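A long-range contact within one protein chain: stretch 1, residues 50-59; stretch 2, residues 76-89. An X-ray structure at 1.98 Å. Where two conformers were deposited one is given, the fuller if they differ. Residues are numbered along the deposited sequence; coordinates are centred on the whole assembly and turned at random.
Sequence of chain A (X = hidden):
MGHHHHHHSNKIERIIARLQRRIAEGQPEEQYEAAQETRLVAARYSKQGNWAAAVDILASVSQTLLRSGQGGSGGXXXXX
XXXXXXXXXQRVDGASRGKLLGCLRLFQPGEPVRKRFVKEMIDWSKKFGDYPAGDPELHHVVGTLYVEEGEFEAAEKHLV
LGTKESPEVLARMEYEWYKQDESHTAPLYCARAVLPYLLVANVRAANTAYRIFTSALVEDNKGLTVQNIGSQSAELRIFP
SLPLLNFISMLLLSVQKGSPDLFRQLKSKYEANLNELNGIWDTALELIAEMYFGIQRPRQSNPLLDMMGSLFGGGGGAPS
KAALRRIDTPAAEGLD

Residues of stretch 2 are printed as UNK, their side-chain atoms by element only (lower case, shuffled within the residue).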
# COMPACT_ATOMS: atom_id res chain seq x y z
N ASN A 50 -27.29 -18.75 11.60
CA ASN A 50 -27.67 -18.40 10.24
C ASN A 50 -26.86 -17.16 9.83
O ASN A 50 -27.36 -16.01 9.77
CB ASN A 50 -29.18 -18.18 10.08
CG ASN A 50 -29.61 -18.13 8.61
OD1 ASN A 50 -28.76 -18.10 7.69
ND2 ASN A 50 -30.93 -18.14 8.37
N TRP A 51 -25.57 -17.39 9.59
CA TRP A 51 -24.64 -16.32 9.27
C TRP A 51 -24.97 -15.68 7.94
O TRP A 51 -24.79 -14.46 7.79
CB TRP A 51 -23.20 -16.85 9.23
CG TRP A 51 -22.83 -17.47 10.54
CD1 TRP A 51 -22.66 -18.81 10.80
CD2 TRP A 51 -22.63 -16.79 11.78
NE1 TRP A 51 -22.36 -18.99 12.12
CE2 TRP A 51 -22.32 -17.77 12.74
CE3 TRP A 51 -22.65 -15.44 12.16
CZ2 TRP A 51 -22.04 -17.45 14.07
CZ3 TRP A 51 -22.38 -15.12 13.48
CH2 TRP A 51 -22.08 -16.12 14.42
N ALA A 52 -25.45 -16.49 6.99
CA ALA A 52 -25.75 -15.99 5.65
C ALA A 52 -26.86 -14.93 5.70
O ALA A 52 -26.81 -13.94 4.98
CB ALA A 52 -26.10 -17.13 4.70
N ALA A 53 -27.86 -15.16 6.55
CA ALA A 53 -28.94 -14.19 6.76
C ALA A 53 -28.42 -12.92 7.43
O ALA A 53 -28.70 -11.82 6.97
CB ALA A 53 -30.06 -14.83 7.60
N ALA A 54 -27.65 -13.07 8.51
CA ALA A 54 -27.15 -11.91 9.22
C ALA A 54 -26.34 -11.03 8.26
O ALA A 54 -26.48 -9.81 8.28
CB ALA A 54 -26.28 -12.34 10.40
N VAL A 55 -25.48 -11.67 7.45
CA VAL A 55 -24.63 -10.97 6.50
C VAL A 55 -25.45 -10.22 5.44
O VAL A 55 -25.15 -9.06 5.14
CB VAL A 55 -23.59 -11.94 5.82
CG1 VAL A 55 -23.02 -11.34 4.50
CG2 VAL A 55 -22.46 -12.28 6.77
N ASP A 56 -26.45 -10.88 4.86
CA ASP A 56 -27.25 -10.24 3.80
C ASP A 56 -27.97 -9.03 4.39
O ASP A 56 -27.99 -7.96 3.78
CB ASP A 56 -28.26 -11.20 3.17
CG ASP A 56 -27.63 -12.21 2.22
OD1 ASP A 56 -26.47 -12.04 1.78
OD2 ASP A 56 -28.30 -13.20 1.90
N ILE A 57 -28.55 -9.20 5.58
CA ILE A 57 -29.24 -8.10 6.26
C ILE A 57 -28.30 -6.91 6.55
O ILE A 57 -28.61 -5.77 6.17
CB ILE A 57 -29.92 -8.58 7.57
CG1 ILE A 57 -31.07 -9.54 7.22
CG2 ILE A 57 -30.43 -7.37 8.40
CD1 ILE A 57 -31.53 -10.39 8.38
N LEU A 58 -27.18 -7.18 7.20
CA LEU A 58 -26.22 -6.10 7.52
C LEU A 58 -25.67 -5.41 6.27
O LEU A 58 -25.58 -4.17 6.23
CB LEU A 58 -25.07 -6.64 8.40
CG LEU A 58 -25.55 -7.05 9.80
CD1 LEU A 58 -24.46 -7.82 10.56
CD2 LEU A 58 -25.99 -5.83 10.59
N ALA A 59 -25.27 -6.19 5.27
CA ALA A 59 -24.70 -5.59 4.05
C ALA A 59 -25.74 -4.73 3.30
O ALA A 59 -25.42 -3.64 2.88
CB ALA A 59 -24.08 -6.68 3.09
N UNK A 76 -21.40 2.02 11.23
CA UNK A 76 -21.45 1.11 12.37
C UNK A 76 -21.96 -0.27 11.92
O UNK A 76 -21.43 -1.31 12.31
c UNK A 76 -21.63 2.78 14.28
o UNK A 76 -22.30 3.41 15.11
c UNK A 76 -22.33 1.70 13.46
o UNK A 76 -20.41 3.00 14.10
N UNK A 77 -22.98 -0.28 11.06
CA UNK A 77 -23.46 -1.57 10.52
C UNK A 77 -22.41 -2.26 9.64
O UNK A 77 -22.31 -3.50 9.65
c UNK A 77 -27.25 -1.37 9.74
c UNK A 77 -26.03 -1.87 10.43
c UNK A 77 -24.76 -1.40 9.74
c UNK A 77 -26.04 -1.57 11.93
N UNK A 78 -21.64 -1.46 8.89
CA UNK A 78 -20.57 -2.02 8.05
C UNK A 78 -19.49 -2.66 8.93
O UNK A 78 -18.95 -3.71 8.59
c UNK A 78 -19.97 -0.94 7.11
N UNK A 79 -19.16 -2.01 10.04
CA UNK A 79 -18.21 -2.61 11.01
C UNK A 79 -18.77 -3.90 11.61
O UNK A 79 -18.04 -4.91 11.77
c UNK A 79 -17.01 -0.39 11.49
c UNK A 79 -17.79 -1.56 12.13
c UNK A 79 -16.95 -2.20 13.25
N UNK A 80 -20.08 -3.90 11.93
CA UNK A 80 -20.74 -5.10 12.48
C UNK A 80 -20.68 -6.24 11.46
O UNK A 80 -20.56 -7.40 11.81
c UNK A 80 -22.19 -4.77 12.85
c UNK A 80 -22.23 -6.30 14.85
c UNK A 80 -24.40 -5.28 13.99
c UNK A 80 -23.00 -5.82 13.62
N UNK A 81 -20.77 -5.89 10.17
CA UNK A 81 -20.73 -6.86 9.11
C UNK A 81 -19.38 -7.60 9.14
O UNK A 81 -19.33 -8.82 8.99
c UNK A 81 -20.70 -7.04 6.48
c UNK A 81 -20.94 -6.18 7.75
c UNK A 81 -21.68 -8.24 6.45
c UNK A 81 -20.78 -6.19 5.19
N UNK A 82 -18.29 -6.84 9.28
CA UNK A 82 -16.96 -7.45 9.38
C UNK A 82 -16.91 -8.34 10.62
O UNK A 82 -16.39 -9.45 10.55
c UNK A 82 -15.81 -6.41 9.50
c UNK A 82 -15.77 -5.51 8.26
c UNK A 82 -14.45 -7.13 9.67
N UNK A 83 -17.41 -7.87 11.76
CA UNK A 83 -17.35 -8.70 12.97
C UNK A 83 -18.19 -9.98 12.79
O UNK A 83 -17.89 -11.03 13.36
c UNK A 83 -17.76 -7.88 14.20
o UNK A 83 -16.72 -5.81 14.72
c UNK A 83 -16.60 -7.04 14.73
o UNK A 83 -15.56 -7.61 15.16
N UNK A 84 -19.25 -9.87 11.98
CA UNK A 84 -20.09 -11.01 11.68
C UNK A 84 -19.32 -12.03 10.85
O UNK A 84 -19.43 -13.22 11.11
o UNK A 84 -22.12 -9.71 11.89
c UNK A 84 -22.28 -11.77 10.63
c UNK A 84 -21.40 -10.57 10.99
N UNK A 85 -18.53 -11.57 9.87
CA UNK A 85 -17.68 -12.47 9.06
C UNK A 85 -16.69 -13.20 9.96
O UNK A 85 -16.47 -14.40 9.83
c UNK A 85 -16.91 -11.69 7.97
c UNK A 85 -18.12 -9.84 4.81
c UNK A 85 -19.15 -10.65 4.37
c UNK A 85 -17.40 -10.19 5.98
c UNK A 85 -18.75 -12.13 6.26
c UNK A 85 -19.48 -11.79 5.08
c UNK A 85 -17.72 -11.32 6.72
N UNK A 86 -16.07 -12.48 10.88
CA UNK A 86 -15.20 -13.10 11.88
C UNK A 86 -15.85 -14.19 12.70
O UNK A 86 -15.28 -15.28 12.83
c UNK A 86 -12.43 -8.13 12.92
n UNK A 86 -11.45 -7.37 12.46
c UNK A 86 -14.74 -12.06 12.88
n UNK A 86 -13.61 -7.59 13.30
c UNK A 86 -13.21 -10.37 13.51
c UNK A 86 -13.81 -11.12 12.34
n UNK A 86 -12.23 -9.43 13.02
N UNK A 87 -17.01 -13.88 13.28
CA UNK A 87 -17.75 -14.82 14.12
C UNK A 87 -18.22 -16.05 13.34
O UNK A 87 -18.28 -17.15 13.87
o UNK A 87 -20.10 -13.24 17.70
c UNK A 87 -19.90 -12.80 16.56
c UNK A 87 -18.98 -14.14 14.72
c UNK A 87 -18.65 -13.18 15.81
n UNK A 87 -20.77 -12.02 15.93
N UNK A 88 -18.57 -15.84 12.08
CA UNK A 88 -18.95 -16.92 11.18
C UNK A 88 -17.76 -17.76 10.72
O UNK A 88 -17.95 -18.80 10.13
c UNK A 88 -19.66 -16.34 9.96
N UNK A 89 -16.53 -17.31 10.97
CA UNK A 89 -15.36 -17.95 10.38
C UNK A 89 -15.35 -17.87 8.84
O UNK A 89 -14.79 -18.74 8.17

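Position 76 lies in a helix that begins earlier in the chain; it has two side-chain carbons, the second carrying two oxygens, and nothing of stretch 1 in reach; it is Asp 76. Position 77 has four carbons forked at the second and points toward the first helix, meeting the Leu 58 side chain; it is Leu 77, with its CG 4.0 Å from Leu 58 CD2. Position 78, a single carbon facing away, is Ala 78. Position 79, one carbon bearing two more, is out of reach: Val 79.

Position 80 again has four carbons forked at the second and meets the Leu 58 side chain; it is Leu 80, with CD2 3.8 Å from Leu 58 CD2. The same forked set at position 81 leaves the backbone sideways, yet its end comes nearer to stretch 1, against Val 55 and Ala 59; this is Leu 81, with CD1 3.9 Å from Val 55 CG1 and CD2 3.9 Å from Ala 59 CB. Position 82, one carbon carrying two, makes no contact: Val 82. Position 83, two carbons, the second with two oxygens, is Asp 83, also remote.

Position 84 has one carbon bearing an oxygen and a carbon, packed against Trp 51, Ala 54, Val 55 and Leu 58: Thr 84. Its OG1 donates to Leu 80 O at 2.8 Å, so the hydroxyl is satisfied within its own helix. The methyl CG2 sits 4.0 Å from Ala 54 CB and near the plane of the Trp 51 ring, at its edge.

Position 85 is one carbon followed by a six-carbon ring that reaches Val 55, although its CB points away; it is Phe 85, with CE1 3.5 Å from Val 55 CG2. Position 86, three carbons, a nitrogen and a carbon with two further nitrogens, is Arg 86, which stays out of reach of stretch 1 and forms a salt bridge from NH1 to Asp 83 OD1 at 2.7 Å. Position 87, three carbons, the last with an oxygen and a nitrogen, touches Trp 51; it is Gln 87, its CB 3.7 Å from Trp 51 CH2. Position 88 has a lone carbon over the Trp 51 ring face in a CH-pi contact; it is Ala 88, with CB 3.4 Å from Trp 51 CG. Position 89 has no side chain; Gly 89 takes positive phi in a Schellman motif.

The helices run nearly antiparallel, at 160°, with axes 9.1 Å apart at closest approach. Without hydrogen bonds between them, they associate by reciprocal packing: Leu 58 enters a hole formed by Leu 77, Leu 80, Leu 81 and Thr 84, while Thr 84 sits among Trp 51, Ala 54, Val 55 and Leu 58.

Stretch 2 76-89: DLAVLLVDTFRQAG
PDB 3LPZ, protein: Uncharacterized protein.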